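Long-range contacts in galectin (Xenopus laevis, PDB 3WUC), which binds beta-galactosides, holding a lactose on one face of its beta-sandwich lectin domain, and possibly binds laminin: residues B[26-31]-B[88-93]; B[31-36]-B[126-131]; B[52-57]-B[80-85]; B[62-67]-B[74-79]. All coordinates share one frame; numbering follows the deposited sequence. Where two conformers were deposited one is given.

The four contacts run from the far sheet of a beta sandwich to the sugar on its opposite sheet. Contacts 1 and 2, with centres about 7 Å apart, share Gly31, and strands 20-28 and 129-136 lie side by side in one sheet. Contact 3 joins the corner after strand 45-53 to the loop 80-85; its Phe84 packs against Ile28 and Thr90 of contact 1. Contact 4, whose centre is about 12 Å from that of contact 3 and about 19 Å from that of contact 1, is the hairpin next to strand 45-53. Galactose touches contacts 2, 3 and 4, and glucose touches contacts 3 and 4, whereas contact 1 belongs to the core and the subunit interface.

Contact 1. Residues B[26-31]-B[88-93]; sequences GRIAKG and SETMLI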
# COMPACT_ATOMS: atom_id res chain seq x y z
N GLY B 26 2.70 -7.49 -8.95
CA GLY B 26 2.70 -8.93 -8.96
C GLY B 26 4.04 -9.51 -9.19
O GLY B 26 4.97 -8.79 -9.50
N ARG B 27 4.15 -10.84 -9.08
CA ARG B 27 5.42 -11.53 -9.24
C ARG B 27 5.39 -12.29 -10.60
O ARG B 27 4.54 -13.17 -10.79
CB ARG B 27 5.75 -12.50 -8.10
CG ARG B 27 7.07 -13.19 -8.30
CD ARG B 27 7.51 -14.04 -7.08
NE ARG B 27 7.73 -13.19 -5.89
CZ ARG B 27 8.84 -12.52 -5.55
NH1 ARG B 27 9.99 -12.60 -6.25
NH2 ARG B 27 8.82 -11.76 -4.46
N ILE B 28 6.32 -11.98 -11.47
CA ILE B 28 6.36 -12.56 -12.80
C ILE B 28 6.74 -14.02 -12.64
O ILE B 28 7.67 -14.32 -11.85
CB ILE B 28 7.34 -11.86 -13.71
CG1 ILE B 28 6.97 -10.40 -13.88
CG2 ILE B 28 7.37 -12.58 -15.08
CD1 ILE B 28 8.12 -9.57 -14.35
N ALA B 29 5.99 -14.93 -13.30
CA ALA B 29 6.39 -16.33 -13.26
C ALA B 29 7.88 -16.59 -13.62
O ALA B 29 8.41 -16.11 -14.63
CB ALA B 29 5.48 -17.07 -14.20
N LYS B 30 8.52 -17.41 -12.79
CA LYS B 30 9.95 -17.72 -12.97
C LYS B 30 10.14 -18.48 -14.28
O LYS B 30 9.38 -19.39 -14.60
CB LYS B 30 10.54 -18.54 -11.80
CG LYS B 30 12.03 -18.97 -12.00
CD LYS B 30 13.04 -17.80 -11.91
CE LYS B 30 13.23 -16.98 -13.21
NZ LYS B 30 14.30 -17.35 -14.21
N GLY B 31 11.08 -18.00 -15.06
CA GLY B 31 11.56 -18.70 -16.26
C GLY B 31 10.59 -18.52 -17.42
O GLY B 31 10.76 -19.09 -18.50
N SER B 88 10.76 -12.11 -10.63
CA SER B 88 10.77 -10.96 -9.75
C SER B 88 9.41 -10.23 -9.68
O SER B 88 8.51 -10.39 -10.54
CB SER B 88 11.78 -9.92 -10.18
OG SER B 88 13.11 -10.44 -10.07
N GLU B 89 9.27 -9.43 -8.66
CA GLU B 89 8.16 -8.50 -8.58
C GLU B 89 8.26 -7.40 -9.61
O GLU B 89 9.34 -7.02 -10.11
CB GLU B 89 7.98 -7.91 -7.18
CG GLU B 89 8.03 -8.86 -6.00
CD GLU B 89 7.60 -8.18 -4.70
OE1 GLU B 89 7.22 -6.95 -4.67
OE2 GLU B 89 7.54 -8.96 -3.72
N THR B 90 7.10 -6.87 -10.03
CA THR B 90 7.02 -5.79 -10.92
C THR B 90 5.78 -4.97 -10.60
O THR B 90 4.93 -5.40 -9.83
CB THR B 90 7.08 -6.18 -12.39
OG1 THR B 90 7.26 -5.03 -13.20
CG2 THR B 90 5.73 -6.79 -12.83
N MET B 91 5.71 -3.79 -11.10
CA MET B 91 4.56 -2.88 -10.92
C MET B 91 4.29 -2.17 -12.24
O MET B 91 5.19 -1.62 -12.86
CB MET B 91 4.80 -1.84 -9.82
CG MET B 91 3.64 -0.95 -9.63
SD MET B 91 3.85 0.07 -8.15
CE MET B 91 5.22 1.05 -8.63
N LEU B 92 3.01 -2.18 -12.70
CA LEU B 92 2.57 -1.44 -13.85
C LEU B 92 1.40 -0.56 -13.45
O LEU B 92 0.52 -1.04 -12.72
CB LEU B 92 2.16 -2.42 -15.00
CG LEU B 92 3.30 -3.26 -15.63
CD1 LEU B 92 2.73 -4.38 -16.51
CD2 LEU B 92 4.09 -2.33 -16.52
N ILE B 93 1.39 0.67 -13.87
CA ILE B 93 0.30 1.60 -13.54
C ILE B 93 -0.31 2.05 -14.87
O ILE B 93 0.38 2.40 -15.81
CB ILE B 93 0.80 2.80 -12.71
CG1 ILE B 93 1.36 2.25 -11.43
CG2 ILE B 93 -0.34 3.71 -12.46
CD1 ILE B 93 2.03 3.36 -10.64
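Strands 26-28 and 89-93 run antiparallel at a wide angle, 121° between their directions, so that they pair closely only at Gly26–Thr90, a hydrogen-bonded pair, and Arg27–Glu89, a non-hydrogen-bonded pair. Thr90 N meets Gly26 O at 2.9 Å, nearly along the C=O axis, and Gly26 N returns a longer bond to Thr90 O in the plane of that carbonyl. Beyond them, Ile28 N reaches Ser88 O at 2.9 Å from above the carbonyl plane. On the face that carries Arg27 and Glu89, Arg27 starts with CG anti to the backbone N and then bends at chi3 (-63°), which folds the guanidinium back over Glu89. Its NH2 forms a salt bridge with Glu89 OE2 at 3.2 Å, while Glu89 CG lies 3.3 Å above the guanidinium plane, offset toward its rim. Carboxylate and guanidinium planes stand 79° apart, so the ions meet through one nitrogen and one oxygen instead of as a flat two-pronged pair. NH1 hydrogen-bonds to Gly87 O. These strands belong to the five-stranded sheet of the galectin beta sandwich, and the other side of the pairing faces its interior. There Ile28 CG1 crosses obliquely to Thr90 CG2 at 4.0 Å. Thr90 puts that methyl in the crowded position between its backbone N and carbonyl carbon, with OG1 anti to the N. Phe35 and Phe84, both from loops, pack against Ile28 and Thr90 respectively. Just before the strand, Ser88 OG hydrogen-bonds to Gly107 O of the second subunit.

Contact 2. Residues B[31-36]-B[126-131]; sequences GTNRFA and LNNIEL. With GAL (beta-D-galactopyranose), chain D.
Arg34 and Phe35 both place CG in the crowded position between backbone N and carbonyl carbon (chi1 71° and 77°), yet their side chains serve different ends: the arginine runs extended from CG to NE toward the sugar, and the phenyl ring turns to the core. Asn128, with a left-handed backbone conformation (phi 57°), brings its amide to the chain between them. ND2 gives Arg34 O a straight bond of 2.8 Å; the acceptor lies in the amide plane and the donor nearly on the C=O axis. Thr32 OG1 is equally near ND2 but badly aligned for a bond, whereas a water accepts from ND2 at 3.0 Å. Asn128 OD1 takes the backbone N of Glu6, so the amide is held at both ends. Alongside, Ala36 and Asn127 form an antiparallel hydrogen-bonded pair, with Ala36 N to Asn127 O and Asn127 N to Ala36 O both at 2.9 Å. Phe35 crosses Ile129 obliquely, its CD2 4.0 Å from Ile129 CG2, and Phe84 meets the same ring edge-to-face. The Arg34 guanidinium meets galactose at its edge, where GAL O3 lies in plane and is gripped by both NH1 and NH2, each at 3.0 Å; the NH1 bond to GAL O4 is weak. Met3 O, Asn51 OD1 and a cation-pi contact with Tyr56 fix its rotation. Asn128 probably acts as a second-shell residue, holding the carbonyl of Arg34, in an arrangement that forms part of the galactose-binding site of a galectin carbohydrate-recognition domain.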
# COMPACT_ATOMS: atom_id res chain seq x y z
N GLY B 31 11.08 -18.00 -15.06
CA GLY B 31 11.56 -18.70 -16.26
C GLY B 31 10.59 -18.52 -17.42
O GLY B 31 10.76 -19.09 -18.50
N THR B 32 9.63 -17.61 -17.28
CA THR B 32 8.53 -17.55 -18.24
C THR B 32 8.94 -16.85 -19.51
O THR B 32 9.91 -16.07 -19.55
CB THR B 32 7.34 -16.79 -17.63
OG1 THR B 32 6.18 -17.04 -18.42
CG2 THR B 32 7.62 -15.30 -17.61
N ASN B 33 8.22 -17.16 -20.61
CA ASN B 33 8.55 -16.51 -21.85
C ASN B 33 7.98 -15.09 -22.03
O ASN B 33 8.38 -14.34 -22.86
CB ASN B 33 8.26 -17.41 -23.05
CG ASN B 33 6.82 -17.81 -23.18
OD1 ASN B 33 5.91 -17.42 -22.41
ND2 ASN B 33 6.59 -18.73 -24.12
N ARG B 34 6.89 -14.81 -21.30
CA ARG B 34 6.14 -13.58 -21.48
C ARG B 34 5.09 -13.55 -20.37
O ARG B 34 4.73 -14.60 -19.77
CB ARG B 34 5.49 -13.51 -22.87
CG ARG B 34 4.33 -14.45 -23.06
CD ARG B 34 3.80 -14.26 -24.44
NE ARG B 34 2.68 -15.14 -24.75
CZ ARG B 34 1.55 -14.76 -25.28
NH1 ARG B 34 1.24 -13.51 -25.64
NH2 ARG B 34 0.65 -15.75 -25.54
N PHE B 35 4.61 -12.33 -20.11
CA PHE B 35 3.48 -12.13 -19.18
C PHE B 35 2.62 -11.02 -19.66
O PHE B 35 2.99 -10.20 -20.51
CB PHE B 35 3.98 -11.92 -17.74
CG PHE B 35 4.53 -10.54 -17.42
CD1 PHE B 35 5.82 -10.24 -17.71
CD2 PHE B 35 3.72 -9.60 -16.85
CE1 PHE B 35 6.35 -8.96 -17.37
CE2 PHE B 35 4.18 -8.32 -16.57
CZ PHE B 35 5.47 -8.02 -16.84
N ALA B 36 1.40 -10.88 -19.17
CA ALA B 36 0.53 -9.84 -19.62
C ALA B 36 -0.38 -9.33 -18.55
O ALA B 36 -0.80 -10.14 -17.66
CB ALA B 36 -0.37 -10.32 -20.78
N LEU B 126 -4.55 -10.91 -15.33
CA LEU B 126 -3.14 -11.16 -15.21
C LEU B 126 -2.87 -12.52 -15.77
O LEU B 126 -3.58 -13.49 -15.47
CB LEU B 126 -2.67 -11.16 -13.73
CG LEU B 126 -2.27 -9.76 -13.19
CD1 LEU B 126 -3.39 -8.74 -13.21
CD2 LEU B 126 -1.82 -9.91 -11.73
N ASN B 127 -1.82 -12.65 -16.58
CA ASN B 127 -1.41 -13.90 -17.18
C ASN B 127 0.12 -14.02 -16.97
O ASN B 127 0.91 -13.09 -17.30
CB ASN B 127 -1.78 -13.94 -18.69
CG ASN B 127 -3.32 -13.98 -18.92
OD1 ASN B 127 -4.02 -14.66 -18.24
ND2 ASN B 127 -3.79 -13.27 -19.88
N ASN B 128 0.53 -15.18 -16.44
CA ASN B 128 1.93 -15.48 -16.09
C ASN B 128 2.52 -14.45 -15.09
O ASN B 128 3.74 -14.21 -15.05
CB ASN B 128 2.74 -15.50 -17.40
CG ASN B 128 2.77 -16.89 -18.04
OD1 ASN B 128 2.15 -17.82 -17.51
ND2 ASN B 128 3.52 -17.05 -19.13
N ILE B 129 1.67 -13.92 -14.25
CA ILE B 129 2.11 -13.06 -13.15
C ILE B 129 1.14 -13.22 -12.01
O ILE B 129 -0.10 -13.22 -12.19
CB ILE B 129 2.24 -11.61 -13.70
CG1 ILE B 129 2.57 -10.68 -12.51
CG2 ILE B 129 0.97 -11.11 -14.36
CD1 ILE B 129 2.87 -9.23 -12.87
N GLU B 130 1.65 -13.39 -10.81
CA GLU B 130 0.91 -13.70 -9.64
C GLU B 130 0.55 -12.43 -8.91
O GLU B 130 1.47 -11.64 -8.64
CB GLU B 130 1.74 -14.63 -8.76
CG GLU B 130 1.35 -14.88 -7.36
CD GLU B 130 2.34 -15.90 -6.70
OE1 GLU B 130 3.52 -16.09 -7.19
OE2 GLU B 130 1.93 -16.50 -5.71
N LEU B 131 -0.70 -12.20 -8.60
CA LEU B 131 -1.11 -10.97 -7.93
C LEU B 131 -0.41 -10.72 -6.61
O LEU B 131 -0.38 -11.61 -5.77
CB LEU B 131 -2.62 -10.99 -7.67
CG LEU B 131 -3.20 -9.68 -7.10
CD1 LEU B 131 -3.07 -8.48 -8.02
CD2 LEU B 131 -4.66 -9.99 -6.70
C1 GAL D . -0.29 -13.05 -30.38
C2 GAL D . -0.28 -13.84 -29.09
C3 GAL D . -1.36 -13.33 -28.16
C4 GAL D . -1.22 -11.82 -28.01
C5 GAL D . -1.21 -11.18 -29.41
C6 GAL D . -1.04 -9.68 -29.30
O2 GAL D . -0.61 -15.20 -29.45
O3 GAL D . -1.38 -14.06 -26.96
O4 GAL D . -0.05 -11.50 -27.22
O5 GAL D . -0.09 -11.69 -30.13
O6 GAL D . -0.93 -9.05 -30.56
O HOH W 1 3.75 -19.39 -20.99

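Contact 3. Residues B[52-57]-B[80-85]; sequences PRFEYS and TAFPFK. With GLC (alpha-D-glucopyranose), chain C; GAL (beta-D-galactopyranose), chain D.
GLC O3 is the best-held polar atom, gripped by three bonds: Arg53 NH1 donates to it at 2.6 Å, Arg53 NH2 adds a weak bond, and the hydroxyl gives its own proton to Glu76. In the galectin beta sandwich strand 45-53 carries Arg53 to the sugar, close to the corner the chain turns at 54 and 55. The arginine is extended from CG to NE, so its tip also spans to galactose, where NH2 reaches GAL O4 at 2.9 Å. Both sugar oxygens are met at the edge of the guanidinium; over one face, near its centre, sits Tyr56 CD2, 3.5 Å above the plane. Asp59 OD2 forms a salt bridge with NH1, which probably offsets the positive charge, and Asn51 OD1 takes NE, so the rotation of the guanidinium is fixed by protein as well as sugar. Ser57 OG and GLC O2 share a hydrogen bond of 2.7 Å. Between the two segments the contact is mainly apolar, without a hydrogen bond. Phe82, its CG anti to the backbone N (chi1 -163°), points an edge at the face of Phe54, an offset edge-to-face pair with planes at 87° and centroids 5.1 Å apart. Pro52 CB touches Phe82 CE1 at 3.6 Å. Phe84 CD2 lies over the centre of one Phe82 face, and Pro83, the centre of an inverse gamma turn, joins the two phenylalanines along the chain. Phe84 is itself held between prolines: Pro52 CG stands over one face, 4.0 Å from the ring centroid, and Pro83 CG lies over the other.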
# COMPACT_ATOMS: atom_id res chain seq x y z
N PRO B 52 4.73 -7.75 -21.96
CA PRO B 52 6.18 -7.88 -22.05
C PRO B 52 6.60 -9.31 -22.38
O PRO B 52 6.16 -10.26 -21.80
CB PRO B 52 6.65 -7.43 -20.66
CG PRO B 52 5.52 -6.61 -20.04
CD PRO B 52 4.30 -7.35 -20.62
N ARG B 53 7.47 -9.43 -23.43
CA ARG B 53 7.96 -10.70 -23.94
C ARG B 53 9.45 -10.82 -23.72
O ARG B 53 10.23 -10.02 -24.28
CB ARG B 53 7.74 -10.79 -25.42
CG ARG B 53 6.20 -10.85 -25.70
CD ARG B 53 5.83 -10.60 -27.17
NE ARG B 53 4.38 -10.80 -27.37
CZ ARG B 53 3.80 -11.08 -28.56
NH1 ARG B 53 4.54 -11.11 -29.69
NH2 ARG B 53 2.52 -11.27 -28.60
N PHE B 54 9.78 -11.79 -22.90
CA PHE B 54 11.19 -12.17 -22.72
C PHE B 54 11.71 -12.79 -24.05
O PHE B 54 12.72 -12.34 -24.62
CB PHE B 54 11.39 -13.08 -21.49
CG PHE B 54 10.98 -12.44 -20.23
CD1 PHE B 54 11.84 -11.58 -19.59
CD2 PHE B 54 9.72 -12.68 -19.68
CE1 PHE B 54 11.47 -10.98 -18.37
CE2 PHE B 54 9.36 -12.07 -18.49
CZ PHE B 54 10.27 -11.23 -17.84
N GLU B 55 11.03 -13.82 -24.51
CA GLU B 55 11.22 -14.39 -25.84
C GLU B 55 9.95 -15.07 -26.32
O GLU B 55 9.58 -16.09 -25.81
CB GLU B 55 12.41 -15.39 -25.78
CG GLU B 55 13.25 -15.41 -27.04
CD GLU B 55 14.59 -16.11 -26.84
OE1 GLU B 55 14.72 -17.23 -27.37
OE2 GLU B 55 15.49 -15.56 -26.14
N TYR B 56 9.31 -14.48 -27.31
CA TYR B 56 8.09 -15.02 -27.87
C TYR B 56 7.96 -14.53 -29.27
O TYR B 56 8.13 -13.36 -29.56
CB TYR B 56 6.90 -14.61 -26.99
CG TYR B 56 5.58 -15.16 -27.40
CD1 TYR B 56 5.16 -16.36 -26.87
CD2 TYR B 56 4.78 -14.48 -28.30
CE1 TYR B 56 3.97 -16.87 -27.25
CE2 TYR B 56 3.55 -14.98 -28.70
CZ TYR B 56 3.16 -16.19 -28.13
OH TYR B 56 2.00 -16.79 -28.43
N SER B 57 7.61 -15.43 -30.19
CA SER B 57 7.48 -15.09 -31.57
C SER B 57 8.80 -14.47 -32.05
O SER B 57 9.86 -14.95 -31.66
CB SER B 57 6.25 -14.22 -31.85
OG SER B 57 6.13 -13.84 -33.22
N THR B 80 10.76 -1.01 -26.85
CA THR B 80 12.00 -1.67 -26.63
C THR B 80 12.45 -1.53 -25.17
O THR B 80 13.27 -2.29 -24.75
CB THR B 80 13.14 -1.04 -27.50
OG1 THR B 80 13.22 0.38 -27.31
CG2 THR B 80 12.83 -1.18 -28.88
N ALA B 81 11.89 -0.60 -24.43
CA ALA B 81 12.27 -0.47 -22.98
C ALA B 81 11.78 -1.76 -22.27
O ALA B 81 10.61 -2.17 -22.52
CB ALA B 81 11.61 0.73 -22.30
N PHE B 82 12.64 -2.39 -21.46
CA PHE B 82 12.26 -3.71 -20.90
C PHE B 82 12.71 -3.93 -19.46
O PHE B 82 13.59 -4.72 -19.18
CB PHE B 82 12.68 -4.83 -21.80
CG PHE B 82 11.99 -6.12 -21.49
CD1 PHE B 82 10.75 -6.34 -22.08
CD2 PHE B 82 12.56 -7.10 -20.76
CE1 PHE B 82 10.10 -7.53 -21.84
CE2 PHE B 82 11.92 -8.32 -20.51
CZ PHE B 82 10.65 -8.51 -21.03
N PRO B 83 12.06 -3.15 -18.55
CA PRO B 83 12.49 -3.19 -17.12
C PRO B 83 11.84 -4.30 -16.31
O PRO B 83 11.11 -4.04 -15.38
CB PRO B 83 12.08 -1.85 -16.60
CG PRO B 83 10.77 -1.58 -17.40
CD PRO B 83 11.10 -2.06 -18.79
N PHE B 84 12.13 -5.56 -16.70
CA PHE B 84 11.53 -6.71 -16.07
C PHE B 84 12.49 -7.88 -15.99
O PHE B 84 13.38 -8.01 -16.81
CB PHE B 84 10.30 -7.28 -16.92
CG PHE B 84 9.30 -6.25 -17.28
CD1 PHE B 84 8.39 -5.79 -16.32
CD2 PHE B 84 9.31 -5.61 -18.52
CE1 PHE B 84 7.52 -4.81 -16.66
CE2 PHE B 84 8.43 -4.60 -18.87
CZ PHE B 84 7.54 -4.18 -17.90
N LYS B 85 12.30 -8.69 -14.98
CA LYS B 85 13.05 -9.93 -14.77
C LYS B 85 12.09 -11.02 -14.35
O LYS B 85 11.32 -10.88 -13.35
CB LYS B 85 14.14 -9.71 -13.73
CG LYS B 85 15.10 -10.89 -13.64
CD LYS B 85 16.05 -10.73 -12.43
CE LYS B 85 16.85 -12.02 -12.16
NZ LYS B 85 17.85 -12.08 -13.25
C1 GLC C . 2.43 -13.09 -34.96
C2 GLC C . 2.92 -12.06 -33.92
C3 GLC C . 2.51 -12.58 -32.54
C4 GLC C . 1.03 -12.96 -32.39
C5 GLC C . 0.62 -13.91 -33.52
C6 GLC C . -0.90 -14.11 -33.53
O1 GLC C . 3.20 -14.23 -34.69
O2 GLC C . 4.32 -11.94 -33.99
O3 GLC C . 2.78 -11.50 -31.63
O4 GLC C . 0.83 -13.57 -31.09
O5 GLC C . 1.05 -13.37 -34.80
O6 GLC C . -1.82 -12.98 -33.58
C1 GAL D . -0.29 -13.05 -30.38
C2 GAL D . -0.28 -13.84 -29.09
C3 GAL D . -1.36 -13.33 -28.16
C4 GAL D . -1.22 -11.82 -28.01
C5 GAL D . -1.21 -11.18 -29.41
C6 GAL D . -1.04 -9.68 -29.30
O2 GAL D . -0.61 -15.20 -29.45
O3 GAL D . -1.38 -14.06 -26.96
O4 GAL D . -0.05 -11.50 -27.22
O5 GAL D . -0.09 -11.69 -30.13
O6 GAL D . -0.93 -9.05 -30.56

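Contact 4. Residues B[62-67]-B[74-79]; sequences TIVLNS and DIEKKE. With GAL (beta-D-galactopyranose), chain D; GLC (alpha-D-glucopyranose), chain C.
Asp74 O lies in the plane of the Asn66 amide, 3.0 Å from ND2, although seen from that carbonyl the donor stands well above the C=O plane. The other proton of ND2 goes to GAL O6 at 2.8 Å, in a nearly straight bond. OD1 takes Ser67 N from out of its plane. CG of Asn66 is anti to the backbone N (chi1 -152°), which turns the amide across to the facing chain. Opposite it, the extended Glu76 brings a single oxygen to both sugars: OE2, which also takes the glucose hydroxyl, accepts from GAL O6 at 2.7 Å. GAL O6 is therefore donor to a carboxylate and acceptor from an amide, and the nearby Arg53, in a long and weak ion pair with OE2, would be expected to favour, slightly, the ionised acid. Val64 CG1 supports this group from the neighbouring strand, 3.7 Å from Glu76 CG. Near the turn Ser67 OG donates to Asp74 OD2 at 2.6 Å on the anti lone pair, and Arg115 NH2 binds the same hydroxyl. Toward the other end the backbones pair antiparallel, with their strand axes at 154°. Ile63 and Glu79 exchange two bonds, as do Leu65 and Lys77, and Leu65 N points almost straight (177°) at Lys77 O, 2.8 Å away. Leu65 lies against Ile110 and Phe112 of the other sheet. A tight beta hairpin, strands 62-69 and 72-79, thus presents Asn66 and Glu76, cross-strand neighbours, on the concave face of the sheet, the pairing characteristic of the lactose-binding groove of galectins.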
# COMPACT_ATOMS: atom_id res chain seq x y z
N THR B 62 11.02 -7.37 -25.35
CA THR B 62 10.23 -6.35 -26.02
C THR B 62 8.81 -6.36 -25.42
O THR B 62 8.31 -7.47 -25.18
CB THR B 62 10.13 -6.65 -27.53
OG1 THR B 62 11.45 -6.56 -28.09
CG2 THR B 62 9.34 -5.65 -28.23
N ILE B 63 8.28 -5.14 -25.22
CA ILE B 63 6.88 -4.99 -24.83
C ILE B 63 6.04 -4.92 -26.08
O ILE B 63 6.20 -4.03 -26.95
CB ILE B 63 6.64 -3.77 -23.93
CG1 ILE B 63 7.56 -3.81 -22.74
CG2 ILE B 63 5.21 -3.77 -23.46
CD1 ILE B 63 7.49 -2.59 -21.85
N VAL B 64 5.01 -5.82 -26.17
CA VAL B 64 3.97 -5.75 -27.15
C VAL B 64 2.71 -5.21 -26.52
O VAL B 64 2.29 -5.79 -25.47
CB VAL B 64 3.73 -7.14 -27.79
CG1 VAL B 64 2.46 -7.17 -28.60
CG2 VAL B 64 4.90 -7.52 -28.70
N LEU B 65 2.16 -4.15 -27.08
CA LEU B 65 0.83 -3.66 -26.71
C LEU B 65 -0.14 -3.89 -27.87
O LEU B 65 0.19 -3.73 -29.05
CB LEU B 65 0.82 -2.20 -26.32
CG LEU B 65 1.74 -1.68 -25.23
CD1 LEU B 65 1.48 -0.21 -25.18
CD2 LEU B 65 1.61 -2.34 -23.84
N ASN B 66 -1.39 -4.26 -27.54
CA ASN B 66 -2.38 -4.35 -28.61
C ASN B 66 -3.74 -4.13 -27.98
O ASN B 66 -3.85 -3.99 -26.78
CB ASN B 66 -2.30 -5.74 -29.30
CG ASN B 66 -2.75 -5.70 -30.74
OD1 ASN B 66 -3.39 -4.75 -31.21
ND2 ASN B 66 -2.44 -6.82 -31.44
N SER B 67 -4.73 -4.07 -28.85
CA SER B 67 -6.13 -4.10 -28.46
C SER B 67 -6.79 -5.30 -29.11
O SER B 67 -6.29 -5.90 -30.02
CB SER B 67 -6.78 -2.83 -28.95
OG SER B 67 -6.55 -2.58 -30.35
N ASP B 74 -5.84 -6.38 -33.02
CA ASP B 74 -5.63 -5.21 -33.91
C ASP B 74 -4.09 -5.21 -34.19
O ASP B 74 -3.48 -6.25 -34.16
CB ASP B 74 -6.16 -3.93 -33.31
CG ASP B 74 -7.72 -3.93 -33.10
OD1 ASP B 74 -8.40 -4.27 -34.10
OD2 ASP B 74 -8.29 -3.59 -31.99
N ILE B 75 -3.53 -4.01 -34.47
CA ILE B 75 -2.09 -3.94 -34.84
C ILE B 75 -1.20 -3.76 -33.57
O ILE B 75 -1.51 -2.90 -32.79
CB ILE B 75 -1.89 -2.73 -35.81
CG1 ILE B 75 -2.71 -2.93 -37.08
CG2 ILE B 75 -0.45 -2.56 -36.11
CD1 ILE B 75 -2.70 -1.76 -37.99
N GLU B 76 -0.17 -4.56 -33.49
CA GLU B 76 0.74 -4.52 -32.34
C GLU B 76 1.53 -3.21 -32.36
O GLU B 76 2.01 -2.73 -33.40
CB GLU B 76 1.68 -5.66 -32.37
CG GLU B 76 1.06 -6.99 -32.00
CD GLU B 76 1.92 -8.21 -32.18
OE1 GLU B 76 3.12 -8.15 -32.62
OE2 GLU B 76 1.41 -9.26 -31.79
N LYS B 77 1.73 -2.65 -31.19
CA LYS B 77 2.72 -1.58 -30.96
C LYS B 77 3.82 -2.15 -30.10
O LYS B 77 3.61 -2.84 -29.09
CB LYS B 77 2.00 -0.47 -30.22
CG LYS B 77 2.99 0.68 -29.87
CD LYS B 77 2.29 1.81 -29.14
CE LYS B 77 3.19 3.04 -29.08
NZ LYS B 77 2.39 4.27 -28.87
N LYS B 78 5.07 -1.92 -30.47
CA LYS B 78 6.15 -2.53 -29.74
C LYS B 78 7.03 -1.44 -29.11
O LYS B 78 7.23 -0.37 -29.73
CB LYS B 78 7.00 -3.41 -30.64
CG LYS B 78 6.21 -4.53 -31.32
CD LYS B 78 7.08 -5.41 -32.20
CE LYS B 78 6.33 -6.46 -32.98
NZ LYS B 78 7.20 -7.62 -33.36
N GLU B 79 7.47 -1.71 -27.91
CA GLU B 79 8.35 -0.80 -27.11
C GLU B 79 9.59 -1.65 -26.68
O GLU B 79 9.53 -2.77 -26.14
CB GLU B 79 7.59 -0.32 -25.87
CG GLU B 79 8.34 0.42 -24.79
CD GLU B 79 9.09 1.65 -25.31
OE1 GLU B 79 10.33 1.72 -25.11
OE2 GLU B 79 8.41 2.47 -25.98
C1 GAL D . -0.29 -13.05 -30.38
C2 GAL D . -0.28 -13.84 -29.09
C3 GAL D . -1.36 -13.33 -28.16
C4 GAL D . -1.22 -11.82 -28.01
C5 GAL D . -1.21 -11.18 -29.41
C6 GAL D . -1.04 -9.68 -29.30
O2 GAL D . -0.61 -15.20 -29.45
O3 GAL D . -1.38 -14.06 -26.96
O4 GAL D . -0.05 -11.50 -27.22
O5 GAL D . -0.09 -11.69 -30.13
O6 GAL D . -0.93 -9.05 -30.56
C1 GLC C . 2.43 -13.09 -34.96
C2 GLC C . 2.92 -12.06 -33.92
C3 GLC C . 2.51 -12.58 -32.54
C4 GLC C . 1.03 -12.96 -32.39
C5 GLC C . 0.62 -13.91 -33.52
C6 GLC C . -0.90 -14.11 -33.53
O1 GLC C . 3.20 -14.23 -34.69
O2 GLC C . 4.32 -11.94 -33.99
O3 GLC C . 2.78 -11.50 -31.63
O4 GLC C . 0.83 -13.57 -31.09
O5 GLC C . 1.05 -13.37 -34.80
O6 GLC C . -1.82 -12.98 -33.58